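Local coordinates for protein alpha-rhamnosidase (Dictyoglomus thermophilum, PDB 6I60) that probably hydrolyses terminal non-reducing alpha-L-rhamnose residues of alpha-L-rhamnosides, as a glycoside hydrolase, at residues L35-T40 against P51-K56; T67-I72 against G91-S96; E97-Y102 against Y576-V581. All coordinates share one frame; numbering follows the deposited sequence.

Interaction 1: L35-T40 against P51-K56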
ATOM      1  N   LEU A  35      21.028  -5.882   0.717  1.00 46.84           N
ATOM      2  CA  LEU A  35      20.576  -7.012   1.517  1.00 54.92           C
ATOM      3  C   LEU A  35      19.460  -6.560   2.450  1.00 57.38           C
ATOM      4  O   LEU A  35      19.638  -5.622   3.237  1.00 57.70           O
ATOM      5  CB  LEU A  35      21.743  -7.607   2.303  1.00 50.70           C
ATOM      6  CG  LEU A  35      22.593  -8.624   1.538  1.00 52.80           C
ATOM      7  CD1 LEU A  35      23.624  -7.920   0.670  1.00 54.73           C
ATOM      8  CD2 LEU A  35      23.268  -9.573   2.509  1.00 46.41           C
ATOM      9  N   LYS A  36      18.312  -7.226   2.365  1.00 50.04           N
ATOM     10  CA  LYS A  36      17.131  -6.854   3.129  1.00 52.12           C
ATOM     11  C   LYS A  36      16.697  -8.020   4.004  1.00 54.11           C
ATOM     12  O   LYS A  36      16.623  -9.162   3.539  1.00 54.71           O
ATOM     13  CB  LYS A  36      15.985  -6.437   2.199  1.00 52.32           C
ATOM     14  CG  LYS A  36      16.372  -5.397   1.161  1.00 59.20           C
ATOM     15  CD  LYS A  36      15.312  -4.314   1.031  1.00 55.93           C
ATOM     16  CE  LYS A  36      15.285  -3.737  -0.378  1.00 63.55           C
ATOM     17  NZ  LYS A  36      14.333  -4.470  -1.261  1.00 62.13           N
ATOM     18  N   CYS A  37      16.423  -7.726   5.271  1.00 51.95           N
ATOM     19  CA  CYS A  37      15.762  -8.653   6.176  1.00 48.34           C
ATOM     20  C   CYS A  37      14.355  -8.138   6.434  1.00 47.83           C
ATOM     21  O   CYS A  37      14.178  -6.969   6.791  1.00 51.44           O
ATOM     22  CB  CYS A  37      16.531  -8.793   7.490  1.00 54.50           C
ATOM     23  SG  CYS A  37      15.679  -9.793   8.729  1.00 54.10           S
ATOM     24  N   GLU A  38      13.361  -9.006   6.239  1.00 49.30           N
ATOM     25  CA  GLU A  38      11.955  -8.604   6.259  1.00 53.23           C
ATOM     26  C   GLU A  38      11.677  -7.506   5.234  1.00 51.91           C
ATOM     27  O   GLU A  38      10.839  -6.629   5.459  1.00 53.30           O
ATOM     28  CB  GLU A  38      11.517  -8.158   7.658  1.00 50.49           C
ATOM     29  CG  GLU A  38      11.279  -9.304   8.629  1.00 55.68           C
ATOM     30  CD  GLU A  38      10.214 -10.266   8.142  1.00 58.91           C
ATOM     31  OE1 GLU A  38       9.021 -10.036   8.441  1.00 56.70           O
ATOM     32  OE2 GLU A  38      10.570 -11.249   7.456  1.00 58.71           O
ATOM     33  N   PHE A  39      12.392  -7.552   4.106  1.00 49.62           N
ATOM     34  CA  PHE A  39      12.239  -6.579   3.022  1.00 51.45           C
ATOM     35  C   PHE A  39      12.509  -5.157   3.507  1.00 51.54           C
ATOM     36  O   PHE A  39      11.839  -4.204   3.102  1.00 56.08           O
ATOM     37  CB  PHE A  39      10.856  -6.685   2.376  1.00 39.59           C
ATOM     38  CG  PHE A  39      10.540  -8.055   1.857  1.00 44.54           C
ATOM     39  CD1 PHE A  39      11.009  -8.465   0.620  1.00 34.73           C
ATOM     40  CD2 PHE A  39       9.783  -8.938   2.610  1.00 48.79           C
ATOM     41  CE1 PHE A  39      10.723  -9.726   0.140  1.00 38.07           C
ATOM     42  CE2 PHE A  39       9.493 -10.203   2.136  1.00 43.77           C
ATOM     43  CZ  PHE A  39       9.965 -10.598   0.901  1.00 44.92           C
ATOM     44  N   THR A  40      13.505  -5.011   4.378  1.00 45.10           N
ATOM     45  CA  THR A  40      13.883  -3.709   4.906  1.00 53.08           C
ATOM     46  C   THR A  40      15.376  -3.708   5.194  1.00 55.57           C
ATOM     47  O   THR A  40      15.918  -4.696   5.698  1.00 47.66           O
ATOM     48  CB  THR A  40      13.102  -3.368   6.181  1.00 53.78           C
ATOM     49  OG1 THR A  40      11.705  -3.604   5.962  1.00 58.37           O
ATOM     50  CG2 THR A  40      13.315  -1.907   6.566  1.00 44.56           C
ATOM     51  N   PRO A  51      12.473 -14.894   9.847  1.00 64.33           N
ATOM     52  CA  PRO A  51      12.343 -13.761   8.923  1.00 65.64           C
ATOM     53  C   PRO A  51      12.770 -14.138   7.511  1.00 58.01           C
ATOM     54  O   PRO A  51      13.327 -15.206   7.251  1.00 56.18           O
ATOM     55  CB  PRO A  51      13.271 -12.700   9.524  1.00 63.22           C
ATOM     56  CG  PRO A  51      14.255 -13.474  10.337  1.00 62.42           C
ATOM     57  CD  PRO A  51      13.504 -14.658  10.874  1.00 59.73           C
ATOM     58  N   ILE A  52      12.498 -13.223   6.584  1.00 56.78           N
ATOM     59  CA  ILE A  52      12.792 -13.414   5.169  1.00 61.29           C
ATOM     60  C   ILE A  52      14.034 -12.608   4.810  1.00 57.01           C
ATOM     61  O   ILE A  52      14.132 -11.419   5.142  1.00 52.74           O
ATOM     62  CB  ILE A  52      11.595 -13.000   4.294  1.00 56.62           C
ATOM     63  CG1 ILE A  52      10.343 -13.789   4.688  1.00 50.38           C
ATOM     64  CG2 ILE A  52      11.918 -13.196   2.821  1.00 52.35           C
ATOM     65  CD1 ILE A  52      10.359 -15.237   4.241  1.00 53.91           C
ATOM     66  N   PHE A  53      14.982 -13.252   4.133  1.00 52.14           N
ATOM     67  CA  PHE A  53      16.210 -12.614   3.678  1.00 55.61           C
ATOM     68  C   PHE A  53      16.195 -12.494   2.160  1.00 54.75           C
ATOM     69  O   PHE A  53      15.687 -13.378   1.463  1.00 47.97           O
ATOM     70  CB  PHE A  53      17.444 -13.404   4.126  1.00 61.70           C
ATOM     71  CG  PHE A  53      17.676 -13.383   5.612  1.00 60.58           C
ATOM     72  CD1 PHE A  53      18.403 -12.359   6.198  1.00 58.47           C
ATOM     73  CD2 PHE A  53      17.167 -14.385   6.421  1.00 61.95           C
ATOM     74  CE1 PHE A  53      18.618 -12.335   7.564  1.00 57.87           C
ATOM     75  CE2 PHE A  53      17.378 -14.367   7.788  1.00 62.88           C
ATOM     76  CZ  PHE A  53      18.104 -13.341   8.359  1.00 65.09           C
ATOM     77  N   SER A  54      16.757 -11.399   1.652  1.00 53.19           N
ATOM     78  CA  SER A  54      16.774 -11.148   0.219  1.00 51.69           C
ATOM     79  C   SER A  54      18.009 -10.333  -0.133  1.00 49.81           C
ATOM     80  O   SER A  54      18.620  -9.691   0.725  1.00 43.85           O
ATOM     81  CB  SER A  54      15.501 -10.426  -0.240  1.00 49.83           C
ATOM     82  OG  SER A  54      15.075  -9.482   0.727  1.00 48.23           O
ATOM     83  N   TRP A  55      18.366 -10.365  -1.417  1.00 49.72           N
ATOM     84  CA  TRP A  55      19.533  -9.646  -1.911  1.00 49.06           C
ATOM     85  C   TRP A  55      19.430  -9.509  -3.422  1.00 47.71           C
ATOM     86  O   TRP A  55      18.725 -10.271  -4.087  1.00 50.86           O
ATOM     87  CB  TRP A  55      20.835 -10.357  -1.532  1.00 52.18           C
ATOM     88  CG  TRP A  55      20.870 -11.787  -1.972  1.00 51.96           C
ATOM     89  CD1 TRP A  55      21.188 -12.255  -3.214  1.00 51.11           C
ATOM     90  CD2 TRP A  55      20.565 -12.936  -1.175  1.00 49.68           C
ATOM     91  NE1 TRP A  55      21.103 -13.627  -3.239  1.00 51.38           N
ATOM     92  CE2 TRP A  55      20.723 -14.070  -1.999  1.00 49.66           C
ATOM     93  CE3 TRP A  55      20.177 -13.119   0.156  1.00 44.49           C
ATOM     94  CZ2 TRP A  55      20.506 -15.363  -1.536  1.00 49.21           C
ATOM     95  CZ3 TRP A  55      19.962 -14.402   0.612  1.00 47.52           C
ATOM     96  CH2 TRP A  55      20.129 -15.508  -0.231  1.00 52.29           C
ATOM     97  N   LYS A  56      20.156  -8.528  -3.953  1.00 49.30           N
ATOM     98  CA  LYS A  56      20.245  -8.280  -5.384  1.00 47.85           C
ATOM     99  C   LYS A  56      21.646  -8.609  -5.884  1.00 47.28           C
ATOM    100  O   LYS A  56      22.605  -8.678  -5.110  1.00 48.53           O
ATOM    101  CB  LYS A  56      19.895  -6.823  -5.711  1.00 46.70           C
ATOM    102  CG  LYS A  56      18.494  -6.418  -5.291  1.00 43.78           C
ATOM    103  CD  LYS A  56      18.305  -4.911  -5.360  1.00 52.79           C
ATOM    104  CE  LYS A  56      16.876  -4.515  -5.009  1.00 51.78           C
ATOM    105  NZ  LYS A  56      15.884  -5.129  -5.936  1.00 53.57           N
TER
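Lys36 and Ser54 form the hydrogen-bonded pair that joins strand 35-37 to the antiparallel strand 52-56. Lys36 N gives a nearly straight bond to Ser54 O (3.0 Å, 165° at the hydrogen), and Ser54 N returns one to Lys36 O at 2.9 Å. Lys36 O also accepts from Ser54 OG, 3.2 Å away and above the carbonyl plane; chi1 of 37°, which puts OG between the backbone N and the carbonyl carbon of Ser54, brings the hydroxyl there. One serine thus grips one carbonyl oxygen twice. Past the strand end, Glu38 N bonds to Ile52 O at 2.8 Å, in the carbonyl plane. The Glu38 side chain then bends at chi2 (-59°), so that OE2 accepts from Ile52 N at 2.9 Å. Glu38 therefore engages both the N-H and the C=O of Ile52, its carboxylate standing in for a backbone acceptor.

Apolar contacts flank the pairing. With Phe53, in the non-hydrogen-bonded pair, lies Cys37: SG is 4.5 Å from the centroid of the Phe53 ring in an oblique sulfur-aromatic contact, and also touches Pro51 CB. In the loop after strand 35-37, Phe39 CZ rests 3.8 Å from Ile52 CG2, the two side chains meeting at a slant.

This pairing is the edge of a three-stranded sheet in the N-terminal immunoglobulin-like domain, with strand 99-101 on the other flank of 52-56. Trp115 of strand 112-120 and Phe135 of strand 133-137 meet Phe53 edge-to-face, whereas Phe39 and Ile52 pack on helix 524-535, whose Arg528 forms a salt bridge with Glu38 OE1.

Interaction 2: T67-I72 against G91-S96; sequences TAYQVI and GKVLSS
Val93 lies over one face of the Tyr69 ring, its CB 3.9 Å from the ring centroid in a CH-pi contact, with CG1 reaching across toward CE2 and CZ. Tyr69 chi1 of 72° puts CG between the backbone N and the carbonyl carbon and brings the ring alongside Val93, both side chains pointing the same way. At the ring edge, in its plane, sits Ser95 O, 3.7 Å from Tyr69 CD2. The backbones of Tyr69 and Val93 form a single antiparallel bridge: Tyr69 N donates to Val93 O at 3.0 Å, and Val93 N to Tyr69 O at 2.7 Å. Beside it, Ala68 CB meets Lys92 CG and Leu94 CD2.

Further bonds around the bridge help to position segment 91-96. Leu94 is the centre of an inverse gamma turn. Lys92 stretches out to a salt bridge with Asp124 and a cation-pi contact with Trp120, the residue that Thr67 and Ala68 both face in a classic beta bulge. Asp89 OD1 accepts from both Gly91 N and Gln70 NE2, and Gln66 NE2 bonds to Ser95 O.

The paired backbone bonds thus fix the register at Tyr69 and Val93, the CH-pi contact covers a ring face, and the charge of exposed Lys92 is met by Asp124.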
ATOM      1  N   THR A  67      23.475 -19.514  -9.386  1.00 58.88           N
ATOM      2  CA  THR A  67      23.328 -20.959  -9.291  1.00 57.57           C
ATOM      3  C   THR A  67      23.448 -21.493  -7.872  1.00 56.25           C
ATOM      4  O   THR A  67      22.993 -22.610  -7.612  1.00 59.54           O
ATOM      5  CB  THR A  67      24.370 -21.665 -10.168  1.00 49.55           C
ATOM      6  OG1 THR A  67      25.686 -21.292  -9.743  1.00 51.47           O
ATOM      7  CG2 THR A  67      24.181 -21.280 -11.626  1.00 51.85           C
ATOM      8  N   ALA A  68      24.040 -20.731  -6.955  1.00 54.64           N
ATOM      9  CA  ALA A  68      24.180 -21.169  -5.575  1.00 61.68           C
ATOM     10  C   ALA A  68      24.366 -19.951  -4.684  1.00 60.04           C
ATOM     11  O   ALA A  68      24.858 -18.911  -5.129  1.00 60.02           O
ATOM     12  CB  ALA A  68      25.356 -22.139  -5.407  1.00 55.97           C
ATOM     13  N   TYR A  69      23.967 -20.092  -3.421  1.00 58.11           N
ATOM     14  CA  TYR A  69      24.136 -19.037  -2.433  1.00 56.33           C
ATOM     15  C   TYR A  69      24.525 -19.653  -1.095  1.00 56.99           C
ATOM     16  O   TYR A  69      24.367 -20.854  -0.870  1.00 60.16           O
ATOM     17  CB  TYR A  69      22.862 -18.189  -2.276  1.00 50.29           C
ATOM     18  CG  TYR A  69      21.725 -18.905  -1.575  1.00 56.07           C
ATOM     19  CD1 TYR A  69      21.586 -18.853  -0.192  1.00 51.08           C
ATOM     20  CD2 TYR A  69      20.791 -19.634  -2.298  1.00 59.02           C
ATOM     21  CE1 TYR A  69      20.554 -19.509   0.448  1.00 49.86           C
ATOM     22  CE2 TYR A  69      19.753 -20.291  -1.667  1.00 58.39           C
ATOM     23  CZ  TYR A  69      19.642 -20.228  -0.294  1.00 57.54           C
ATOM     24  OH  TYR A  69      18.609 -20.884   0.336  1.00 56.56           O
ATOM     25  N   GLN A  70      25.034 -18.805  -0.206  1.00 51.83           N
ATOM     26  CA  GLN A  70      25.351 -19.211   1.159  1.00 53.35           C
ATOM     27  C   GLN A  70      25.278 -17.982   2.048  1.00 53.76           C
ATOM     28  O   GLN A  70      25.997 -17.008   1.812  1.00 55.43           O
ATOM     29  CB  GLN A  70      26.737 -19.849   1.249  1.00 58.32           C
ATOM     30  CG  GLN A  70      27.164 -20.153   2.679  1.00 60.72           C
ATOM     31  CD  GLN A  70      28.665 -20.273   2.830  1.00 59.08           C
ATOM     32  OE1 GLN A  70      29.402 -20.260   1.845  1.00 66.28           O
ATOM     33  NE2 GLN A  70      29.128 -20.396   4.069  1.00 57.33           N
ATOM     34  N   VAL A  71      24.419 -18.024   3.062  1.00 52.67           N
ATOM     35  CA  VAL A  71      24.253 -16.920   3.999  1.00 54.75           C
ATOM     36  C   VAL A  71      24.715 -17.384   5.372  1.00 58.41           C
ATOM     37  O   VAL A  71      24.392 -18.497   5.804  1.00 61.48           O
ATOM     38  CB  VAL A  71      22.798 -16.416   4.031  1.00 47.59           C
ATOM     39  CG1 VAL A  71      21.827 -17.575   4.119  1.00 59.94           C
ATOM     40  CG2 VAL A  71      22.590 -15.456   5.190  1.00 58.59           C
ATOM     41  N   ILE A  72      25.494 -16.544   6.044  1.00 60.66           N
ATOM     42  CA  ILE A  72      26.019 -16.832   7.370  1.00 57.19           C
ATOM     43  C   ILE A  72      25.381 -15.856   8.342  1.00 58.65           C
ATOM     44  O   ILE A  72      25.368 -14.646   8.087  1.00 58.88           O
ATOM     45  CB  ILE A  72      27.553 -16.712   7.401  1.00 61.70           C
ATOM     46  CG1 ILE A  72      28.186 -17.873   6.632  1.00 66.16           C
ATOM     47  CG2 ILE A  72      28.050 -16.637   8.835  1.00 57.82           C
ATOM     48  CD1 ILE A  72      29.607 -18.194   7.038  1.00 69.27           C
ATOM     49  N   GLY A  91      25.728 -23.138   4.144  1.00 57.54           N
ATOM     50  CA  GLY A  91      26.631 -23.762   3.205  1.00 48.51           C
ATOM     51  C   GLY A  91      26.230 -23.401   1.784  1.00 53.51           C
ATOM     52  O   GLY A  91      25.303 -22.624   1.542  1.00 58.99           O
ATOM     53  N   LYS A  92      26.952 -23.985   0.832  1.00 52.85           N
ATOM     54  CA  LYS A  92      26.660 -23.764  -0.584  1.00 56.29           C
ATOM     55  C   LYS A  92      25.320 -24.409  -0.917  1.00 56.72           C
ATOM     56  O   LYS A  92      25.236 -25.616  -1.153  1.00 55.77           O
ATOM     57  CB  LYS A  92      27.773 -24.328  -1.459  1.00 55.59           C
ATOM     58  CG  LYS A  92      27.555 -24.109  -2.949  1.00 51.04           C
ATOM     59  CD  LYS A  92      28.828 -24.359  -3.738  1.00 46.45           C
ATOM     60  CE  LYS A  92      28.535 -24.546  -5.214  1.00 46.22           C
ATOM     61  NZ  LYS A  92      29.771 -24.421  -6.030  1.00 48.67           N
ATOM     62  N   VAL A  93      24.264 -23.600  -0.932  1.00 59.09           N
ATOM     63  CA  VAL A  93      22.923 -24.064  -1.267  1.00 55.73           C
ATOM     64  C   VAL A  93      22.729 -23.935  -2.772  1.00 63.61           C
ATOM     65  O   VAL A  93      22.764 -22.827  -3.318  1.00 60.73           O
ATOM     66  CB  VAL A  93      21.852 -23.266  -0.508  1.00 54.47           C
ATOM     67  CG1 VAL A  93      20.470 -23.596  -1.046  1.00 55.64           C
ATOM     68  CG2 VAL A  93      21.934 -23.555   0.977  1.00 52.19           C
ATOM     69  N   LEU A  94      22.517 -25.066  -3.441  1.00 60.78           N
ATOM     70  CA  LEU A  94      22.318 -25.089  -4.889  1.00 58.13           C
ATOM     71  C   LEU A  94      20.881 -24.676  -5.189  1.00 64.68           C
ATOM     72  O   LEU A  94      19.977 -25.506  -5.300  1.00 62.49           O
ATOM     73  CB  LEU A  94      22.633 -26.469  -5.454  1.00 56.81           C
ATOM     74  CG  LEU A  94      23.990 -27.067  -5.081  1.00 53.63           C
ATOM     75  CD1 LEU A  94      24.249 -28.334  -5.879  1.00 49.82           C
ATOM     76  CD2 LEU A  94      25.110 -26.059  -5.292  1.00 56.16           C
ATOM     77  N   SER A  95      20.672 -23.367  -5.319  1.00 62.60           N
ATOM     78  CA  SER A  95      19.357 -22.823  -5.622  1.00 63.98           C
ATOM     79  C   SER A  95      19.535 -21.451  -6.254  1.00 62.61           C
ATOM     80  O   SER A  95      20.418 -20.688  -5.854  1.00 61.02           O
ATOM     81  CB  SER A  95      18.485 -22.723  -4.362  1.00 64.88           C
ATOM     82  OG  SER A  95      17.582 -21.630  -4.438  1.00 53.26           O
ATOM     83  N   SER A  96      18.696 -21.149  -7.241  1.00 57.36           N
ATOM     84  CA  SER A  96      18.721 -19.858  -7.912  1.00 57.52           C
ATOM     85  C   SER A  96      17.901 -18.799  -7.186  1.00 59.52           C
ATOM     86  O   SER A  96      17.892 -17.642  -7.617  1.00 61.79           O
ATOM     87  CB  SER A  96      18.218 -20.003  -9.351  1.00 66.69           C
ATOM     88  OG  SER A  96      16.827 -20.281  -9.380  1.00 71.58           O
TER

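Interaction 3: E97-Y102 against Y576-V581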
ATOM      1  N   GLU A  97      17.225 -19.162  -6.100  1.00 60.21           N
ATOM      2  CA  GLU A  97      16.369 -18.217  -5.397  1.00 61.80           C
ATOM      3  C   GLU A  97      17.199 -17.220  -4.597  1.00 59.70           C
ATOM      4  O   GLU A  97      18.252 -17.559  -4.048  1.00 59.87           O
ATOM      5  CB  GLU A  97      15.408 -18.963  -4.471  1.00 55.66           C
ATOM      6  CG  GLU A  97      14.227 -19.599  -5.188  1.00 66.90           C
ATOM      7  CD  GLU A  97      13.437 -18.600  -6.018  1.00 90.93           C
ATOM      8  OE1 GLU A  97      12.996 -18.964  -7.130  1.00 96.43           O
ATOM      9  OE2 GLU A  97      13.255 -17.451  -5.559  1.00 90.46           O
ATOM     10  N   GLN A  98      16.719 -15.975  -4.538  1.00 61.51           N
ATOM     11  CA  GLN A  98      17.348 -14.926  -3.741  1.00 55.63           C
ATOM     12  C   GLN A  98      16.407 -14.389  -2.667  1.00 54.92           C
ATOM     13  O   GLN A  98      16.643 -13.306  -2.122  1.00 44.63           O
ATOM     14  CB  GLN A  98      17.841 -13.785  -4.634  1.00 55.21           C
ATOM     15  CG  GLN A  98      16.765 -13.140  -5.488  1.00 57.32           C
ATOM     16  CD  GLN A  98      17.331 -12.506  -6.744  1.00 61.14           C
ATOM     17  OE1 GLN A  98      16.966 -12.878  -7.859  1.00 64.25           O
ATOM     18  NE2 GLN A  98      18.232 -11.545  -6.570  1.00 55.37           N
ATOM     19  N   VAL A  99      15.341 -15.125  -2.360  1.00 55.60           N
ATOM     20  CA  VAL A  99      14.416 -14.797  -1.279  1.00 57.75           C
ATOM     21  C   VAL A  99      14.268 -16.058  -0.437  1.00 52.08           C
ATOM     22  O   VAL A  99      13.619 -17.022  -0.863  1.00 54.31           O
ATOM     23  CB  VAL A  99      13.055 -14.315  -1.799  1.00 59.39           C
ATOM     24  CG1 VAL A  99      12.070 -14.169  -0.652  1.00 54.74           C
ATOM     25  CG2 VAL A  99      13.204 -12.997  -2.540  1.00 44.58           C
ATOM     26  N   ILE A 100      14.875 -16.060   0.748  1.00 56.30           N
ATOM     27  CA  ILE A 100      14.985 -17.262   1.565  1.00 59.57           C
ATOM     28  C   ILE A 100      14.275 -17.051   2.894  1.00 58.55           C
ATOM     29  O   ILE A 100      14.200 -15.934   3.417  1.00 54.06           O
ATOM     30  CB  ILE A 100      16.460 -17.659   1.801  1.00 52.85           C
ATOM     31  CG1 ILE A 100      17.304 -17.365   0.561  1.00 49.22           C
ATOM     32  CG2 ILE A 100      16.565 -19.130   2.173  1.00 67.78           C
ATOM     33  CD1 ILE A 100      16.943 -18.209  -0.643  1.00 52.57           C
ATOM     34  N   LYS A 101      13.749 -18.144   3.438  1.00 62.53           N
ATOM     35  CA  LYS A 101      13.181 -18.155   4.777  1.00 63.24           C
ATOM     36  C   LYS A 101      14.238 -18.613   5.773  1.00 62.15           C
ATOM     37  O   LYS A 101      14.987 -19.560   5.513  1.00 55.82           O
ATOM     38  CB  LYS A 101      11.958 -19.073   4.836  1.00 62.40           C
ATOM     39  CG  LYS A 101      11.426 -19.338   6.239  1.00 67.78           C
ATOM     40  CD  LYS A 101      10.701 -20.676   6.309  1.00 69.87           C
ATOM     41  CE  LYS A 101       9.759 -20.741   7.503  1.00 69.94           C
ATOM     42  NZ  LYS A 101       8.759 -21.840   7.376  1.00 58.55           N
ATOM     43  N   TYR A 102      14.299 -17.925   6.911  1.00 61.60           N
ATOM     44  CA  TYR A 102      15.300 -18.225   7.925  1.00 62.76           C
ATOM     45  C   TYR A 102      15.082 -19.614   8.510  1.00 63.72           C
ATOM     46  O   TYR A 102      13.953 -20.009   8.816  1.00 60.98           O
ATOM     47  CB  TYR A 102      15.252 -17.173   9.033  1.00 65.18           C
ATOM     48  CG  TYR A 102      16.148 -17.464  10.215  1.00 65.47           C
ATOM     49  CD1 TYR A 102      17.518 -17.260  10.139  1.00 65.30           C
ATOM     50  CD2 TYR A 102      15.621 -17.931  11.412  1.00 64.30           C
ATOM     51  CE1 TYR A 102      18.339 -17.519  11.217  1.00 65.04           C
ATOM     52  CE2 TYR A 102      16.434 -18.194  12.497  1.00 58.53           C
ATOM     53  CZ  TYR A 102      17.793 -17.985  12.393  1.00 59.59           C
ATOM     54  OH  TYR A 102      18.615 -18.241  13.466  1.00 60.41           O
ATOM     55  N   TYR A 576       7.056 -10.593  -6.709  1.00 50.83           N
ATOM     56  CA  TYR A 576       8.197 -10.634  -5.807  1.00 52.58           C
ATOM     57  C   TYR A 576       8.801 -12.019  -5.633  1.00 54.35           C
ATOM     58  O   TYR A 576       9.908 -12.120  -5.092  1.00 50.09           O
ATOM     59  CB  TYR A 576       7.811 -10.094  -4.422  1.00 45.78           C
ATOM     60  CG  TYR A 576       7.370  -8.649  -4.414  1.00 46.45           C
ATOM     61  CD1 TYR A 576       6.022  -8.316  -4.451  1.00 53.99           C
ATOM     62  CD2 TYR A 576       8.298  -7.618  -4.359  1.00 45.93           C
ATOM     63  CE1 TYR A 576       5.611  -6.993  -4.440  1.00 55.72           C
ATOM     64  CE2 TYR A 576       7.897  -6.292  -4.346  1.00 47.84           C
ATOM     65  CZ  TYR A 576       6.552  -5.986  -4.386  1.00 50.39           C
ATOM     66  OH  TYR A 576       6.142  -4.672  -4.378  1.00 49.10           O
ATOM     67  N   GLY A 577       8.125 -13.079  -6.064  1.00 57.67           N
ATOM     68  CA  GLY A 577       8.647 -14.423  -5.881  1.00 61.49           C
ATOM     69  C   GLY A 577       8.698 -14.873  -4.437  1.00 62.38           C
ATOM     70  O   GLY A 577       9.668 -15.523  -4.029  1.00 64.93           O
ATOM     71  N   ASP A 578       7.679 -14.538  -3.653  1.00 61.64           N
ATOM     72  CA  ASP A 578       7.601 -14.898  -2.239  1.00 57.86           C
ATOM     73  C   ASP A 578       6.573 -16.016  -2.100  1.00 64.59           C
ATOM     74  O   ASP A 578       5.400 -15.770  -1.816  1.00 64.08           O
ATOM     75  CB  ASP A 578       7.233 -13.686  -1.384  1.00 58.01           C
ATOM     76  CG  ASP A 578       7.270 -13.990   0.101  1.00 63.80           C
ATOM     77  OD1 ASP A 578       7.861 -15.021   0.479  1.00 70.53           O
ATOM     78  OD2 ASP A 578       6.711 -13.196   0.888  1.00 61.96           O
ATOM     79  N   LYS A 579       7.022 -17.256  -2.308  1.00 69.31           N
ATOM     80  CA  LYS A 579       6.147 -18.408  -2.134  1.00 66.15           C
ATOM     81  C   LYS A 579       5.826 -18.682  -0.673  1.00 65.05           C
ATOM     82  O   LYS A 579       4.885 -19.432  -0.393  1.00 65.84           O
ATOM     83  CB  LYS A 579       6.777 -19.651  -2.768  1.00 55.21           C
ATOM     84  CG  LYS A 579       8.147 -20.010  -2.211  1.00 67.74           C
ATOM     85  CD  LYS A 579       8.794 -21.133  -3.011  1.00 75.85           C
ATOM     86  CE  LYS A 579       8.651 -22.474  -2.305  1.00 77.05           C
ATOM     87  NZ  LYS A 579       8.734 -23.618  -3.258  1.00 62.64           N
ATOM     88  N   TYR A 580       6.576 -18.091   0.259  1.00 60.09           N
ATOM     89  CA  TYR A 580       6.333 -18.341   1.675  1.00 60.96           C
ATOM     90  C   TYR A 580       5.024 -17.717   2.142  1.00 63.85           C
ATOM     91  O   TYR A 580       4.343 -18.286   3.002  1.00 61.50           O
ATOM     92  CB  TYR A 580       7.502 -17.813   2.504  1.00 62.78           C
ATOM     93  CG  TYR A 580       8.834 -18.404   2.108  1.00 63.61           C
ATOM     94  CD1 TYR A 580       9.812 -17.621   1.511  1.00 68.68           C
ATOM     95  CD2 TYR A 580       9.112 -19.745   2.330  1.00 65.85           C
ATOM     96  CE1 TYR A 580      11.032 -18.158   1.147  1.00 71.22           C
ATOM     97  CE2 TYR A 580      10.328 -20.291   1.970  1.00 67.15           C
ATOM     98  CZ  TYR A 580      11.285 -19.493   1.379  1.00 67.99           C
ATOM     99  OH  TYR A 580      12.500 -20.032   1.018  1.00 78.19           O
ATOM    100  N   VAL A 581       4.657 -16.556   1.593  1.00 58.53           N
ATOM    101  CA  VAL A 581       3.383 -15.945   1.953  1.00 54.97           C
ATOM    102  C   VAL A 581       2.213 -16.760   1.424  1.00 61.98           C
ATOM    103  O   VAL A 581       1.086 -16.609   1.908  1.00 65.66           O
ATOM    104  CB  VAL A 581       3.317 -14.492   1.447  1.00 57.14           C
ATOM    105  CG1 VAL A 581       2.925 -14.451  -0.021  1.00 60.46           C
ATOM    106  CG2 VAL A 581       2.341 -13.684   2.288  1.00 59.23           C
TER
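Tyr580 carries most of the contact between the immunoglobulin-like domain and the six-hairpin glycosidase domain, its ring lying against the backbone and the first side-chain carbon of Lys101. Lys101 CB sits over one ring face, 3.6 Å from the centroid, a CH-pi contact offset toward the rim. At the ring edge and in its plane is Val99 O, 3.5 Å from Tyr580 CE1. The phenol oxygen ends close to the strand, with Tyr580 OH 3.3 Å from Lys101 N.

The torsions explain the fit. Tyr580 CG stands beside its backbone N, anti to the carbonyl carbon (chi1 -57°), which sends the ring from the turn leading into the helix onto strand 99-101. Lys101 holds CG anti to its own N (chi1 170°) and stays extended beyond it, so only the root of the side chain covers the ring while NZ travels on to bond a triethylene glycol molecule, probably from the crystallisation liquor. Val99 CB approaches Gly577 O at 4.2 Å. Asp578 OD1 accepts a weak capping bond from Tyr580 N at 3.3 Å, at the turn into the helix.

Were Tyr580 replaced by an alanine, Lys101 CB and Val99 O would probably lose the ring packed against them, and a gap would be likely to open at this point of the domain interface.

Between these segments, then, the domain interface rests largely on the Tyr580 ring, with Val99 against the Gly577 carbonyl beside it, and no salt bridge links the two segments; the charged end of Lys101 leads away from the ring.

Overall arrangement
All three contacts involve the N-terminal immunoglobulin-like domain. Interaction 1 is buried, a strand pairing rich in backbone bonds; interactions 2 and 3 are partly buried, the former binding an irregular segment to a strand edge by one bridge, the latter reaching a second domain through side-chain packing. Interactions 1 and 3 share a sheet, since strands 52-56 and 99-101 are neighbours: Phe53 N lies 2.9 Å from Ile100 O, a probable hydrogen bond. Interaction 2 belongs to the other sheet of the domain, and Tyr69 touches both Trp55 of interaction 1 and Ile100 of interaction 3.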